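Haloacid dehalogenase-like hydrolase (Klebsiella pneumoniae subsp. pneumoniae, PDB 3PGV) is probably a magnesium-dependent phosphatase of the Cof family within the haloacid dehalogenase-like hydrolases, and binds a calcium ion. Local coordinates at residues 96-101 and 218-223. Residues are numbered along the deposited sequence; the frame is centred on the assembly and turned at random.
Sequences QIFAHN and AKMLGY
Met220, a selenomethionine in this crystal, reaches from helix 210-220 to Ile97 and Phe98 on strand 96-99 and makes the whole contact from the helical side. Coming along 218-223, the carbonyls of Ala218 and Lys219 accept the later bonds of the helix end. At Met220, CG stands anti to the carbonyl carbon (chi1 -62°) and the chain runs extended beyond it, which carries SE and the methyl CE across to the strand although the nearest CA atoms, those of Ile97 and Met220, are 10.0 Å apart. Met220 CE touches both strand side chains, Ile97 in one direction and Phe98 roughly at right angles to it. Met220 CE lies 3.6 Å from Ile97 CG2, the branch that stands anti to its own backbone N, and Met220 SE follows at 4.0 Å from the same Ile97 CG2, the two side chains running antiparallel alongside each other. Met220 CE meets the Phe98 ring at its edge, near the ring plane, 3.7 Å from Phe98 CE2 and 3.8 Å from Phe98 CD2. The Phe98 ring carries His100 CE1 on one face, 3.4 Å above its plane and displaced from the ring centre.

In the Rossmann-like core of this HAD fold, strand 96-99 is an outermost strand of the large sheet, paired antiparallel with 88-90, so Met220 bridges a helix packed on that sheet to its margin; it also touches Tyr80 on strand 80-83. Leu221 shares Tyr80 with Met220 and also packs on Asn56 and Val58 of strand 56-60. Gly222 then leaves helical geometry with phi 86° and closes the helix in a Schellman motif: its N bonds to Lys219 O, and Tyr223 N reaches back to Ala218 O at 2.7 Å. Beyond the turn, the Tyr223 side chain rests against Asn56 and Gln22.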
ATOM      1  N   GLN A  96      -8.242   4.275  14.377  1.00 33.91           N
ATOM      2  CA  GLN A  96      -8.615   3.503  13.210  1.00 31.46           C
ATOM      3  C   GLN A  96     -10.005   3.928  12.750  1.00 36.95           C
ATOM      4  O   GLN A  96     -10.980   3.712  13.471  1.00 35.46           O
ATOM      5  CB  GLN A  96      -8.595   2.004  13.533  1.00 31.70           C
ATOM      6  CG  GLN A  96      -8.860   1.123  12.315  1.00 37.40           C
ATOM      7  CD  GLN A  96      -8.927  -0.328  12.697  1.00 55.07           C
ATOM      8  OE1 GLN A  96      -7.918  -1.021  12.771  1.00 57.71           O
ATOM      9  NE2 GLN A  96     -10.110  -0.808  12.970  1.00 47.10           N
ATOM     10  N   ILE A  97     -10.094   4.588  11.576  1.00 34.11           N
ATOM     11  CA  ILE A  97     -11.383   5.034  11.040  1.00 33.24           C
ATOM     12  C   ILE A  97     -12.189   3.847  10.519  1.00 36.45           C
ATOM     13  O   ILE A  97     -13.370   3.722  10.840  1.00 36.90           O
ATOM     14  CB  ILE A  97     -11.208   6.142   9.975  1.00 36.07           C
ATOM     15  CG1 ILE A  97     -10.444   7.378  10.564  1.00 36.76           C
ATOM     16  CG2 ILE A  97     -12.577   6.545   9.362  1.00 36.46           C
ATOM     17  CD1 ILE A  97     -11.034   7.964  11.892  1.00 35.92           C
ATOM     18  N   PHE A  98     -11.543   2.954   9.741  1.00 31.42           N
ATOM     19  CA  PHE A  98     -12.209   1.757   9.251  1.00 30.19           C
ATOM     20  C   PHE A  98     -11.269   0.573   9.092  1.00 35.00           C
ATOM     21  O   PHE A  98     -10.064   0.741   9.013  1.00 34.43           O
ATOM     22  CB  PHE A  98     -13.002   2.027   7.943  1.00 30.74           C
ATOM     23  CG  PHE A  98     -12.175   2.384   6.720  1.00 31.16           C
ATOM     24  CD1 PHE A  98     -11.380   1.423   6.092  1.00 33.62           C
ATOM     25  CD2 PHE A  98     -12.342   3.608   6.084  1.00 33.52           C
ATOM     26  CE1 PHE A  98     -10.690   1.719   4.908  1.00 34.52           C
ATOM     27  CE2 PHE A  98     -11.667   3.897   4.895  1.00 36.69           C
ATOM     28  CZ  PHE A  98     -10.832   2.952   4.321  1.00 34.43           C
ATOM     29  N   ALA A  99     -11.838  -0.628   9.072  1.00 32.89           N
ATOM     30  CA  ALA A  99     -11.125  -1.867   8.850  1.00 31.62           C
ATOM     31  C   ALA A  99     -11.947  -2.701   7.883  1.00 36.22           C
ATOM     32  O   ALA A  99     -13.050  -3.146   8.230  1.00 35.05           O
ATOM     33  CB  ALA A  99     -10.946  -2.612  10.166  1.00 32.10           C
ATOM     34  N   HIS A 100     -11.502  -2.776   6.636  1.00 33.43           N
ATOM     35  CA  HIS A 100     -12.212  -3.534   5.616  1.00 33.35           C
ATOM     36  C   HIS A 100     -11.489  -4.837   5.336  1.00 34.39           C
ATOM     37  O   HIS A 100     -10.464  -4.853   4.664  1.00 33.12           O
ATOM     38  CB  HIS A 100     -12.415  -2.697   4.349  1.00 34.53           C
ATOM     39  CG  HIS A 100     -13.265  -1.479   4.570  1.00 39.03           C
ATOM     40  ND1 HIS A 100     -13.151  -0.361   3.756  1.00 41.08           N
ATOM     41  CD2 HIS A 100     -14.177  -1.220   5.542  1.00 41.98           C
ATOM     42  CE1 HIS A 100     -14.043   0.506   4.213  1.00 41.35           C
ATOM     43  NE2 HIS A 100     -14.693   0.029   5.281  1.00 42.11           N
ATOM     44  N   ASN A 101     -11.968  -5.911   5.949  1.00 30.56           N
ATOM     45  CA  ASN A 101     -11.291  -7.196   5.940  1.00 29.72           C
ATOM     46  C   ASN A 101     -11.773  -8.133   4.859  1.00 30.38           C
ATOM     47  O   ASN A 101     -12.815  -7.908   4.258  1.00 27.84           O
ATOM     48  CB  ASN A 101     -11.419  -7.859   7.327  1.00 31.21           C
ATOM     49  CG  ASN A 101     -10.788  -7.062   8.416  1.00 39.78           C
ATOM     50  OD1 ASN A 101      -9.677  -6.554   8.277  1.00 38.43           O
ATOM     51  ND2 ASN A 101     -11.472  -6.945   9.530  1.00 35.23           N
ATOM     52  N   ALA A 218     -10.569  11.249   0.884  1.00 41.75           N
ATOM     53  CA  ALA A 218     -10.869  12.525   0.229  1.00 42.79           C
ATOM     54  C   ALA A 218     -12.234  13.040   0.672  1.00 47.49           C
ATOM     55  O   ALA A 218     -12.363  14.212   1.035  1.00 49.02           O
ATOM     56  CB  ALA A 218     -10.834  12.361  -1.285  1.00 43.60           C
ATOM     57  N   LYS A 219     -13.230  12.133   0.747  1.00 43.33           N
ATOM     58  CA  LYS A 219     -14.573  12.476   1.205  1.00 44.22           C
ATOM     59  C   LYS A 219     -14.577  12.902   2.685  1.00 48.65           C
ATOM     60  O   LYS A 219     -15.242  13.876   3.029  1.00 51.35           O
ATOM     61  CB  LYS A 219     -15.549  11.321   0.948  1.00 45.74           C
ATOM     62  CG  LYS A 219     -15.871  11.134  -0.539  1.00 51.08           C
ATOM     63  CD  LYS A 219     -16.700   9.893  -0.802  1.00 54.81           C
ATOM     64  CE  LYS A 219     -17.000   9.743  -2.273  1.00 67.62           C
ATOM     65  NZ  LYS A 219     -17.719   8.477  -2.563  1.00 80.84           N
HETATM   66  N   MSE A 220     -13.758  12.228   3.548  1.00 41.13           N
HETATM   67  CA  MSE A 220     -13.620  12.633   4.967  1.00 39.85           C
HETATM   68  C   MSE A 220     -13.091  14.067   5.054  1.00 48.35           C
HETATM   69  O   MSE A 220     -13.448  14.801   5.980  1.00 50.00           O
HETATM   70  CB  MSE A 220     -12.653  11.702   5.717  1.00 39.34           C
HETATM   71  CG  MSE A 220     -13.101  10.282   5.773  1.00 43.20           C
HETATM   72 SE   MSE A 220     -11.713   9.151   6.496  0.75 47.63          SE
HETATM   73  CE  MSE A 220     -12.417   7.392   5.835  1.00 42.82           C
ATOM     74  N   LEU A 221     -12.191  14.451   4.108  1.00 44.67           N
ATOM     75  CA  LEU A 221     -11.580  15.777   4.071  1.00 44.95           C
ATOM     76  C   LEU A 221     -12.486  16.813   3.408  1.00 50.90           C
ATOM     77  O   LEU A 221     -12.149  18.000   3.385  1.00 51.79           O
ATOM     78  CB  LEU A 221     -10.220  15.721   3.345  1.00 43.40           C
ATOM     79  CG  LEU A 221      -9.094  15.028   4.098  1.00 45.55           C
ATOM     80  CD1 LEU A 221      -7.904  14.745   3.167  1.00 42.78           C
ATOM     81  CD2 LEU A 221      -8.649  15.867   5.327  1.00 47.24           C
ATOM     82  N   GLY A 222     -13.614  16.357   2.866  1.00 48.85           N
ATOM     83  CA  GLY A 222     -14.576  17.224   2.186  1.00 51.47           C
ATOM     84  C   GLY A 222     -14.247  17.456   0.722  1.00 57.83           C
ATOM     85  O   GLY A 222     -14.661  18.465   0.143  1.00 60.81           O
ATOM     86  N   TYR A 223     -13.518  16.506   0.103  1.00 52.35           N
ATOM     87  CA  TYR A 223     -13.104  16.598  -1.301  1.00 51.98           C
ATOM     88  C   TYR A 223     -13.522  15.350  -2.089  1.00 52.91           C
ATOM     89  O   TYR A 223     -14.168  14.458  -1.541  1.00 50.64           O
ATOM     90  CB  TYR A 223     -11.569  16.809  -1.401  1.00 52.54           C
ATOM     91  CG  TYR A 223     -11.095  18.096  -0.765  1.00 56.86           C
ATOM     92  CD1 TYR A 223     -11.343  19.329  -1.365  1.00 60.54           C
ATOM     93  CD2 TYR A 223     -10.388  18.086   0.435  1.00 57.78           C
ATOM     94  CE1 TYR A 223     -10.941  20.523  -0.763  1.00 61.66           C
ATOM     95  CE2 TYR A 223      -9.959  19.272   1.035  1.00 60.44           C
ATOM     96  CZ  TYR A 223     -10.239  20.490   0.432  1.00 67.42           C
ATOM     97  OH  TYR A 223      -9.808  21.657   1.016  1.00 67.91           O
TER